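Local coordinates for protein putative methyltransferase (Porphyromonas gingivalis, PDB 3LL7) that is a putative methyltransferase, probably transferring a methyl group to a substrate, and carries C-terminal ferredoxin-like and THUMP-like regions, at residues D291-E296 with E329-A334; P321-Y326 with C367-L372; V341-I346 with L405-E410; K358-A363 with G387-M392. One frame throughout, in Å; residues are numbered along the deposited sequence.

Interaction 1: residues D291-E296 with E329-A334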
# COMPACT_ATOMS: atom_id res chain seq x y z
N ASP A 291 7.73 -23.82 21.02
CA ASP A 291 8.83 -23.34 21.84
C ASP A 291 8.40 -22.06 22.59
O ASP A 291 7.24 -21.62 22.51
CB ASP A 291 10.10 -23.09 20.99
CG ASP A 291 10.84 -24.37 20.61
OD1 ASP A 291 10.96 -25.27 21.45
OD2 ASP A 291 11.39 -24.44 19.47
N LYS A 292 9.34 -21.46 23.29
CA LYS A 292 9.07 -20.33 24.18
C LYS A 292 8.57 -19.11 23.45
O LYS A 292 7.69 -18.41 23.94
CB LYS A 292 10.38 -19.93 24.89
CG LYS A 292 10.19 -18.85 25.95
CD LYS A 292 11.48 -18.59 26.75
CE LYS A 292 11.23 -17.50 27.78
NZ LYS A 292 12.49 -16.73 28.00
N TYR A 293 9.21 -18.79 22.33
CA TYR A 293 8.81 -17.62 21.53
C TYR A 293 8.00 -18.00 20.30
O TYR A 293 8.26 -19.02 19.63
CB TYR A 293 10.07 -16.78 21.17
CG TYR A 293 10.73 -16.22 22.42
CD1 TYR A 293 10.20 -15.11 23.06
CD2 TYR A 293 11.88 -16.83 22.98
CE1 TYR A 293 10.79 -14.59 24.24
CE2 TYR A 293 12.48 -16.31 24.17
CZ TYR A 293 11.93 -15.19 24.76
OH TYR A 293 12.49 -14.66 25.92
N VAL A 294 6.98 -17.18 20.03
CA VAL A 294 6.13 -17.38 18.88
C VAL A 294 6.12 -16.13 18.01
O VAL A 294 6.00 -15.02 18.51
CB VAL A 294 4.70 -17.83 19.31
CG1 VAL A 294 3.80 -17.99 18.11
CG2 VAL A 294 4.80 -19.17 20.03
N TYR A 295 6.25 -16.33 16.69
CA TYR A 295 6.44 -15.22 15.75
C TYR A 295 5.41 -15.24 14.64
O TYR A 295 5.22 -16.26 13.98
CB TYR A 295 7.79 -15.34 15.08
CG TYR A 295 8.95 -15.37 16.08
CD1 TYR A 295 9.55 -14.20 16.49
CD2 TYR A 295 9.41 -16.60 16.62
CE1 TYR A 295 10.64 -14.23 17.41
CE2 TYR A 295 10.45 -16.65 17.51
CZ TYR A 295 11.08 -15.47 17.90
OH TYR A 295 12.13 -15.52 18.80
N GLU A 296 4.75 -14.09 14.45
CA GLU A 296 3.72 -13.97 13.38
C GLU A 296 4.16 -12.93 12.35
O GLU A 296 4.26 -11.74 12.68
CB GLU A 296 2.35 -13.53 13.96
CG GLU A 296 1.22 -13.60 12.91
CD GLU A 296 -0.15 -13.12 13.45
OE1 GLU A 296 -0.19 -12.41 14.46
OE2 GLU A 296 -1.18 -13.48 12.85
N GLU A 329 13.33 -21.30 20.78
CA GLU A 329 13.61 -21.26 22.19
C GLU A 329 14.32 -19.95 22.55
O GLU A 329 14.12 -19.40 23.63
CB GLU A 329 14.41 -22.51 22.59
CG GLU A 329 14.38 -22.89 24.08
CD GLU A 329 13.00 -22.95 24.76
OE1 GLU A 329 11.91 -23.08 24.11
OE2 GLU A 329 13.01 -22.90 26.02
N ALA A 330 15.12 -19.44 21.63
CA ALA A 330 15.83 -18.18 21.87
C ALA A 330 15.09 -16.99 21.28
O ALA A 330 14.42 -17.10 20.28
CB ALA A 330 17.27 -18.27 21.33
N TYR A 331 15.22 -15.85 21.94
CA TYR A 331 14.56 -14.62 21.52
C TYR A 331 15.23 -14.02 20.28
O TYR A 331 16.43 -13.74 20.27
CB TYR A 331 14.54 -13.64 22.70
CG TYR A 331 13.87 -12.31 22.42
CD1 TYR A 331 12.51 -12.25 22.08
CD2 TYR A 331 14.58 -11.11 22.52
CE1 TYR A 331 11.89 -11.03 21.83
CE2 TYR A 331 13.97 -9.89 22.27
CZ TYR A 331 12.63 -9.86 21.92
OH TYR A 331 12.02 -8.65 21.67
N GLU A 332 14.43 -13.88 19.23
CA GLU A 332 14.82 -13.10 18.09
C GLU A 332 14.26 -11.72 18.39
O GLU A 332 13.05 -11.56 18.56
CB GLU A 332 14.19 -13.68 16.84
CG GLU A 332 14.60 -12.96 15.58
CD GLU A 332 16.05 -12.51 15.66
OE1 GLU A 332 16.31 -11.29 15.55
OE2 GLU A 332 16.91 -13.38 15.86
N SER A 333 15.13 -10.71 18.46
CA SER A 333 14.71 -9.38 18.87
C SER A 333 14.21 -8.49 17.75
O SER A 333 13.62 -7.44 18.00
CB SER A 333 15.82 -8.67 19.67
OG SER A 333 17.02 -8.63 18.93
N ALA A 334 14.44 -8.87 16.50
CA ALA A 334 14.13 -7.97 15.41
C ALA A 334 13.14 -8.59 14.46
O ALA A 334 13.17 -8.29 13.27
CB ALA A 334 15.41 -7.56 14.66
O HOH W 1 14.56 -23.40 18.60
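Two backbone amides carry the polar side of this contact, each given to a side-chain oxygen of the other segment: Glu332 N to Tyr295 OH at 2.9 Å, nearly straight at 161°, and Lys292 N to Glu329 OE1 at 3.1 Å. The setting is the PG_1098 ferredoxin-like domain, where the loop 329-334, leading from strand 323-328 to strand 337-347, runs past strand 293-297, which sits between those two in the mixed sheet. Glu329 reaches back because its chain bends at CD (chi2 49°); the Lys292 amide then meets OE1 from above the carboxylate plane. The same OE1 lies 3.6 Å from Asp291 OD1, a pair of like charges whose repulsion the Lys292 amide may partly offset. A water accepts from Glu329 N and gives a weak bond to Asp291 OD2. The Tyr295 hydroxyl is also bonded to Ser328 OG, so more than one partner fixes the tip of that ring. Further out, the Tyr293 ring is touched on both faces, near the rim, by Tyr331 CB on one and Lys292 CG on the other, while the carbonyl of Glu329 comes up at its edge. Lys292 NZ gives a hydrogen bond to Tyr293 OH. The two tyrosine rings meet obliquely, planes at 50°, and Tyr331 CB sits 3.9 Å from the Tyr293 ring centroid in a CH-pi contact.

Interaction 2: residues P321-Y326 with C367-L372. With EDO (1,2-ethanediol), chain B; FMT (formic acid), chain J.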
# COMPACT_ATOMS: atom_id res chain seq x y z
N PRO A 321 3.60 -26.26 6.85
CA PRO A 321 3.70 -25.51 5.57
C PRO A 321 2.59 -24.51 5.36
O PRO A 321 2.80 -23.46 4.73
CB PRO A 321 3.60 -26.60 4.49
CG PRO A 321 4.12 -27.87 5.18
CD PRO A 321 3.70 -27.73 6.65
N ASN A 322 1.38 -24.85 5.84
CA ASN A 322 0.24 -23.90 5.74
C ASN A 322 -0.04 -23.04 7.01
O ASN A 322 -0.95 -22.19 6.98
CB ASN A 322 -1.02 -24.65 5.32
CG ASN A 322 -0.85 -25.32 3.93
OD1 ASN A 322 -0.20 -24.77 3.05
ND2 ASN A 322 -1.43 -26.48 3.75
N SER A 323 0.71 -23.26 8.10
CA SER A 323 0.61 -22.38 9.28
C SER A 323 1.75 -21.36 9.24
O SER A 323 2.92 -21.68 9.49
CB SER A 323 0.70 -23.19 10.60
OG SER A 323 -0.24 -24.23 10.62
N HIS A 324 1.41 -20.11 8.93
CA HIS A 324 2.45 -19.13 8.76
C HIS A 324 2.76 -18.47 10.10
O HIS A 324 2.43 -17.31 10.34
CB HIS A 324 2.09 -18.16 7.64
CG HIS A 324 1.78 -18.86 6.34
ND1 HIS A 324 2.47 -19.98 5.93
CD2 HIS A 324 0.87 -18.60 5.36
CE1 HIS A 324 2.01 -20.37 4.75
NE2 HIS A 324 1.05 -19.55 4.39
N LEU A 325 3.33 -19.29 10.97
CA LEU A 325 3.83 -18.92 12.28
C LEU A 325 5.11 -19.68 12.53
O LEU A 325 5.31 -20.79 12.03
CB LEU A 325 2.84 -19.37 13.40
CG LEU A 325 1.50 -18.66 13.45
CD1 LEU A 325 0.67 -19.44 14.55
CD2 LEU A 325 1.71 -17.18 13.86
N TYR A 326 5.93 -19.09 13.38
CA TYR A 326 7.25 -19.61 13.70
C TYR A 326 7.42 -19.70 15.20
O TYR A 326 6.71 -19.01 15.95
CB TYR A 326 8.34 -18.71 13.12
CG TYR A 326 8.12 -18.44 11.66
CD1 TYR A 326 8.63 -19.31 10.68
CD2 TYR A 326 7.36 -17.35 11.27
CE1 TYR A 326 8.41 -19.06 9.31
CE2 TYR A 326 7.12 -17.09 9.92
CZ TYR A 326 7.63 -17.94 8.96
OH TYR A 326 7.40 -17.68 7.63
N CYS A 367 -6.02 -16.42 13.96
CA CYS A 367 -5.95 -17.78 13.42
C CYS A 367 -4.96 -17.84 12.27
O CYS A 367 -4.88 -16.89 11.45
CB CYS A 367 -7.34 -18.21 12.92
SG CYS A 367 -8.47 -18.48 14.27
N ARG A 368 -4.16 -18.91 12.26
CA ARG A 368 -3.23 -19.20 11.16
C ARG A 368 -3.28 -20.68 10.91
O ARG A 368 -2.52 -21.45 11.54
CB ARG A 368 -1.77 -18.81 11.49
CG ARG A 368 -1.53 -17.31 11.70
CD ARG A 368 -1.56 -16.57 10.37
NE ARG A 368 -1.47 -15.13 10.58
CZ ARG A 368 -1.78 -14.23 9.67
NH1 ARG A 368 -2.18 -14.63 8.45
NH2 ARG A 368 -1.68 -12.93 9.97
N ASN A 369 -4.14 -21.06 9.96
CA ASN A 369 -4.42 -22.46 9.59
C ASN A 369 -5.22 -23.16 10.70
O ASN A 369 -4.66 -23.83 11.59
CB ASN A 369 -3.13 -23.20 9.21
CG ASN A 369 -3.39 -24.56 8.62
OD1 ASN A 369 -4.52 -24.87 8.20
ND2 ASN A 369 -2.35 -25.40 8.57
N PHE A 370 -6.54 -22.96 10.66
CA PHE A 370 -7.41 -23.36 11.75
C PHE A 370 -8.83 -23.48 11.18
O PHE A 370 -9.19 -22.69 10.29
CB PHE A 370 -7.36 -22.32 12.88
CG PHE A 370 -7.85 -22.82 14.20
CD1 PHE A 370 -7.14 -23.76 14.91
CD2 PHE A 370 -9.09 -22.36 14.70
CE1 PHE A 370 -7.64 -24.25 16.14
CE2 PHE A 370 -9.59 -22.82 15.92
CZ PHE A 370 -8.87 -23.78 16.63
N PRO A 371 -9.64 -24.42 11.70
CA PRO A 371 -10.94 -24.66 11.04
C PRO A 371 -12.01 -23.60 11.35
O PRO A 371 -13.07 -23.58 10.68
CB PRO A 371 -11.36 -26.03 11.57
CG PRO A 371 -10.72 -26.10 12.94
CD PRO A 371 -9.33 -25.51 12.66
N LEU A 372 -11.77 -22.75 12.35
CA LEU A 372 -12.71 -21.66 12.68
C LEU A 372 -12.08 -20.32 12.31
O LEU A 372 -10.86 -20.20 12.34
CB LEU A 372 -13.02 -21.66 14.17
CG LEU A 372 -13.67 -22.96 14.72
CD1 LEU A 372 -13.81 -22.85 16.22
CD2 LEU A 372 -15.00 -23.25 14.04
C1 EDO B . -6.51 -19.11 7.93
O1 EDO B . -5.12 -18.94 8.18
C2 EDO B . -7.07 -20.13 8.90
O2 EDO B . -7.41 -21.32 8.20
C FMT J . -3.47 -28.32 6.73
O1 FMT J . -3.53 -28.22 7.96
O2 FMT J . -3.37 -27.37 5.95
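Asn369 holds CG anti to its backbone N (chi1 -171°) and Ser323 holds OG anti to its carbonyl carbon (chi1 -53°), which brings amide and hydroxyl together. Asn369 ND2 then donates to Ser323 OG at 3.2 Å, with the hydroxyl oxygen tilted 17° from the amide plane. That oxygen is also hydrogen-bonded to Thr395 O of strand 389-395. Asn369 CB packs beside the same hydroxyl and comes within 3.3 Å of Asn322 O. A formic acid, probably from the crystallisation liquor, links the two asparagines, taking Asn322 ND2 on O2 and Asn369 ND2 on O1. The contact joins segment 321-326, on strand 323-328 of the ferredoxin-like region, to segment 367-372, on strand 364-368 of the THUMP-like region; the latter is an outermost strand of the seven-stranded mixed sheet, and the two are not neighbours in it. His324 is the centre of an inverse gamma turn. Its carbonyl oxygen is buried here without a polar partner, 4.1 Å from Arg368 CD. Leu325 and Arg368 cross at about a right angle, Leu325 CG resting 3.8 Å from Arg368 CG. Beyond this aliphatic part the guanidinium of Arg368 goes on to Glu296, to which NE forms a salt bridge.

Interaction 3: residues V341-I346 with L405-E410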
# COMPACT_ATOMS: atom_id res chain seq x y z
N VAL A 341 5.45 -14.37 23.69
CA VAL A 341 5.89 -15.42 24.59
C VAL A 341 4.76 -16.39 24.76
O VAL A 341 3.61 -16.00 25.04
CB VAL A 341 6.24 -14.89 25.96
CG1 VAL A 341 6.71 -16.08 26.85
CG2 VAL A 341 7.33 -13.82 25.84
N LEU A 342 5.08 -17.66 24.60
CA LEU A 342 4.08 -18.73 24.75
C LEU A 342 3.73 -18.91 26.24
O LEU A 342 4.63 -19.11 27.06
CB LEU A 342 4.63 -20.05 24.22
CG LEU A 342 3.47 -21.06 24.38
CD1 LEU A 342 2.49 -21.19 23.19
CD2 LEU A 342 3.84 -22.37 25.02
N GLU A 343 2.45 -18.85 26.58
CA GLU A 343 2.00 -19.09 28.00
C GLU A 343 1.38 -20.47 28.18
O GLU A 343 1.69 -21.17 29.15
CB GLU A 343 1.03 -18.02 28.48
CG GLU A 343 1.64 -16.63 28.46
CD GLU A 343 0.87 -15.59 29.26
OE1 GLU A 343 -0.37 -15.73 29.47
OE2 GLU A 343 1.53 -14.60 29.66
N GLU A 344 0.47 -20.83 27.27
CA GLU A 344 -0.17 -22.16 27.26
C GLU A 344 -0.37 -22.67 25.84
O GLU A 344 -0.61 -21.88 24.90
CB GLU A 344 -1.55 -22.16 27.94
CG GLU A 344 -1.60 -21.64 29.39
CD GLU A 344 -0.85 -22.53 30.40
OE1 GLU A 344 -0.69 -23.76 30.18
OE2 GLU A 344 -0.41 -21.98 31.43
N ILE A 345 -0.35 -23.99 25.69
CA ILE A 345 -0.74 -24.64 24.44
C ILE A 345 -1.82 -25.66 24.77
O ILE A 345 -1.66 -26.52 25.69
CB ILE A 345 0.46 -25.26 23.63
CG1 ILE A 345 -0.06 -26.03 22.39
CG2 ILE A 345 1.33 -26.14 24.53
CD1 ILE A 345 1.03 -26.29 21.28
N ILE A 346 -2.94 -25.54 24.07
CA ILE A 346 -4.15 -26.32 24.34
C ILE A 346 -4.55 -27.15 23.11
O ILE A 346 -4.83 -26.56 22.06
CB ILE A 346 -5.30 -25.38 24.73
CG1 ILE A 346 -4.88 -24.52 25.93
CG2 ILE A 346 -6.61 -26.17 25.03
CD1 ILE A 346 -5.85 -23.36 26.19
N LEU A 405 -2.10 -19.68 23.92
CA LEU A 405 -2.27 -18.47 24.74
C LEU A 405 -0.92 -17.75 24.77
O LEU A 405 0.08 -18.33 25.18
CB LEU A 405 -2.73 -18.82 26.17
CG LEU A 405 -2.97 -17.55 27.02
CD1 LEU A 405 -4.17 -16.78 26.40
CD2 LEU A 405 -3.28 -17.93 28.47
N LEU A 406 -0.93 -16.51 24.26
CA LEU A 406 0.30 -15.74 23.99
C LEU A 406 0.23 -14.40 24.70
O LEU A 406 -0.84 -13.83 24.82
CB LEU A 406 0.40 -15.47 22.46
CG LEU A 406 0.37 -16.72 21.56
CD1 LEU A 406 0.37 -16.30 20.10
CD2 LEU A 406 1.56 -17.62 21.90
N ARG A 407 1.37 -13.88 25.16
CA ARG A 407 1.48 -12.47 25.51
C ARG A 407 2.55 -11.81 24.62
O ARG A 407 3.41 -12.49 24.12
CB ARG A 407 1.81 -12.28 27.00
CG ARG A 407 3.19 -12.67 27.42
CD ARG A 407 3.48 -12.15 28.85
NE ARG A 407 4.87 -12.43 29.18
CZ ARG A 407 5.30 -13.59 29.66
NH1 ARG A 407 6.61 -13.76 29.92
NH2 ARG A 407 4.44 -14.59 29.89
N LYS A 408 2.48 -10.50 24.42
CA LYS A 408 3.52 -9.78 23.66
C LYS A 408 4.91 -9.96 24.26
O LYS A 408 5.07 -10.00 25.47
CB LYS A 408 3.24 -8.28 23.60
CG LYS A 408 1.89 -7.95 23.00
CD LYS A 408 1.53 -6.53 23.45
CE LYS A 408 0.18 -6.11 22.90
NZ LYS A 408 -0.15 -4.80 23.52
N ALA A 409 5.92 -10.07 23.40
CA ALA A 409 7.28 -10.24 23.86
C ALA A 409 7.89 -8.94 24.44
O ALA A 409 8.78 -9.01 25.29
CB ALA A 409 8.14 -10.81 22.75
N GLU A 410 7.41 -7.76 24.04
CA GLU A 410 7.92 -6.51 24.69
C GLU A 410 6.84 -5.48 25.12
O GLU A 410 5.93 -5.79 25.92
CB GLU A 410 9.03 -5.83 23.84
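The guanidinium of Arg407 has Val341 CG1 3.7 Å above one face, offset toward the rim, and the carboxylate of Glu343 at its edge. Arg407 NH2 forms a salt bridge with Glu343 OE2 at 2.9 Å, the oxygen almost in the guanidinium plane and approached on its anti side, with the two flat groups turned 53° apart. Arg407 CG sits between the backbone N and the carbonyl carbon (chi1 71°), and from there the chain runs extended to NE, side by side with Val341. Beneath these groups, strands 337-347 and 401-408 pair antiparallel within the THUMP-like region. Val341 and Arg407 form a hydrogen-bonded pair; Leu342 and Leu406 follow as a non-hydrogen-bonded pair, their side chains on the other face of the sheet with Leu342 CD1 3.9 Å from Leu406 CD2. Then a classic beta bulge sets two residues, Glu343 and Glu344, opposite the single Leu405, and the register slips by one. Leu405 O accepts both amides, Glu343 N at 2.8 Å and Glu344 N at 3.3 Å, while Leu405 N returns a bond to Glu344 O. The bulge puts Glu343 on the same side as Arg407. The other carboxylate oxygen of Glu343, OE1, forms a salt bridge with Lys389 NZ of strand 389-395, which implies that the carboxylate, held between two cations, is probably kept in its charged form.

Interaction 4: residues K358-A363 with G387-M392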
# COMPACT_ATOMS: atom_id res chain seq x y z
N LYS A 358 -12.02 -20.05 31.14
CA LYS A 358 -11.28 -20.43 32.35
C LYS A 358 -9.81 -20.03 32.28
O LYS A 358 -9.20 -19.76 33.31
CB LYS A 358 -11.35 -21.94 32.59
CG LYS A 358 -12.77 -22.44 32.85
CD LYS A 358 -12.77 -23.85 33.35
CE LYS A 358 -12.02 -24.81 32.47
NZ LYS A 358 -11.89 -26.10 33.24
N VAL A 359 -9.25 -19.98 31.08
CA VAL A 359 -7.80 -19.78 30.96
C VAL A 359 -7.36 -18.32 30.96
O VAL A 359 -6.26 -18.02 31.43
CB VAL A 359 -7.20 -20.53 29.80
CG1 VAL A 359 -7.49 -22.00 29.96
CG2 VAL A 359 -7.69 -19.99 28.44
N VAL A 360 -8.21 -17.44 30.45
CA VAL A 360 -7.87 -16.03 30.36
C VAL A 360 -9.13 -15.17 30.47
O VAL A 360 -10.17 -15.57 29.97
CB VAL A 360 -7.06 -15.77 29.06
CG1 VAL A 360 -7.90 -15.98 27.82
CG2 VAL A 360 -6.32 -14.42 29.12
N PRO A 361 -9.05 -13.99 31.13
CA PRO A 361 -10.30 -13.23 31.30
C PRO A 361 -10.82 -12.58 30.02
O PRO A 361 -12.03 -12.35 29.88
CB PRO A 361 -9.96 -12.18 32.36
CG PRO A 361 -8.51 -12.13 32.43
CD PRO A 361 -7.93 -13.40 31.88
N GLN A 362 -9.92 -12.29 29.07
CA GLN A 362 -10.25 -11.61 27.82
C GLN A 362 -9.02 -11.74 26.91
O GLN A 362 -7.91 -11.96 27.41
CB GLN A 362 -10.57 -10.12 28.07
CG GLN A 362 -9.39 -9.38 28.75
CD GLN A 362 -9.66 -7.92 29.07
OE1 GLN A 362 -10.49 -7.24 28.45
NE2 GLN A 362 -8.95 -7.43 30.06
N ALA A 363 -9.21 -11.62 25.60
CA ALA A 363 -8.09 -11.76 24.66
C ALA A 363 -8.41 -11.28 23.26
O ALA A 363 -9.55 -11.29 22.85
CB ALA A 363 -7.63 -13.23 24.57
N GLY A 387 -7.59 -6.55 26.52
CA GLY A 387 -6.48 -7.07 27.29
C GLY A 387 -5.22 -7.18 26.44
O GLY A 387 -5.18 -6.75 25.30
N GLU A 388 -4.20 -7.78 27.03
CA GLU A 388 -2.89 -7.82 26.41
C GLU A 388 -2.54 -9.18 25.83
O GLU A 388 -1.51 -9.32 25.19
CB GLU A 388 -1.83 -7.42 27.45
CG GLU A 388 -1.96 -5.98 27.96
CD GLU A 388 -1.84 -4.97 26.83
OE1 GLU A 388 -0.94 -5.12 25.98
OE2 GLU A 388 -2.65 -4.01 26.82
N LYS A 389 -3.38 -10.18 26.06
CA LYS A 389 -3.10 -11.55 25.62
C LYS A 389 -3.75 -11.83 24.28
O LYS A 389 -4.73 -11.18 23.89
CB LYS A 389 -3.64 -12.56 26.64
CG LYS A 389 -3.20 -12.36 28.11
CD LYS A 389 -1.72 -12.50 28.31
CE LYS A 389 -1.31 -12.38 29.80
NZ LYS A 389 -1.63 -13.59 30.60
N THR A 390 -3.25 -12.85 23.59
CA THR A 390 -3.81 -13.31 22.33
C THR A 390 -4.04 -14.82 22.39
O THR A 390 -3.17 -15.56 22.85
CB THR A 390 -2.86 -13.00 21.17
OG1 THR A 390 -2.74 -11.58 21.05
CG2 THR A 390 -3.37 -13.58 19.82
N LEU A 391 -5.22 -15.26 21.92
CA LEU A 391 -5.46 -16.69 21.69
C LEU A 391 -5.28 -16.92 20.20
O LEU A 391 -5.89 -16.20 19.39
CB LEU A 391 -6.87 -17.08 22.14
CG LEU A 391 -7.07 -17.40 23.62
CD1 LEU A 391 -8.60 -17.40 23.96
CD2 LEU A 391 -6.39 -18.77 23.90
N MSE A 392 -4.43 -17.87 19.84
CA MSE A 392 -4.05 -18.12 18.45
C MSE A 392 -4.45 -19.54 18.05
O MSE A 392 -3.97 -20.53 18.62
CB MSE A 392 -2.52 -17.93 18.25
CG MSE A 392 -2.00 -18.43 16.88
SE MSE A 392 -2.43 -17.20 15.46
CE MSE A 392 -1.31 -15.73 15.95
O HOH W 2 -5.82 -10.36 27.55
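Apolar contacts join Val360 and Ala363 on one side to Lys389 and Leu391 on the other. The meeting lies in the THUMP-like region, where the loop leading into the outermost strand 364-368 passes segment 387-392, on strand 389-395, the parallel neighbour of 364-368 in the sheet. Val360 spreads its two methyls over two residues: CG2, anti to the backbone N, rests 3.9 Å from Lys389 CG, and Val360 CG1 approaches Leu391 CD1 at 4.2 Å, the two side chains running antiparallel past one another. Ala363 CB fits against Leu391 CG, and Leu405 of strand 401-408 adds to this buried cluster. Of the Lys389 side chain, CB and CG do the touching, and NZ forms a salt bridge with Glu343 OE1. Gln362 CG lies 4.0 Å from Gly387 CA, at a residue whose positive phi of 83° is one that glycine adopts readily.

No direct hydrogen bond joins the segments. A water does it instead, donating to Gln362 O at 2.6 Å and accepting from Lys389 N at 2.9 Å. A CA-H...O contact adds to this, with Ala363 CA 3.5 Å from Lys389 O.

How the interactions relate
Following the chain, interaction 1 closes first, bringing the loop 329-334 back to strand 293-297. Interaction 2 opens at 321-326, within the 291-334 span that interaction 1 closes, and ends beyond it at 367-372, so the two cross. Interaction 3 starts at 341-346, before interaction 2 has closed, crosses it as well, and ends at the C terminus. Interaction 4 lies wholly within the span of interaction 3 and crosses interaction 2. All four reach one mixed sheet, joining its ferredoxin-like and THUMP-like parts. Lys292 O to Leu342 N, 2.8 Å, probably hydrogen-bonds interaction 1 to interaction 3, and a salt bridge from Lys408 NZ to Glu388 OE1, 2.6 Å, ties interactions 3 and 4.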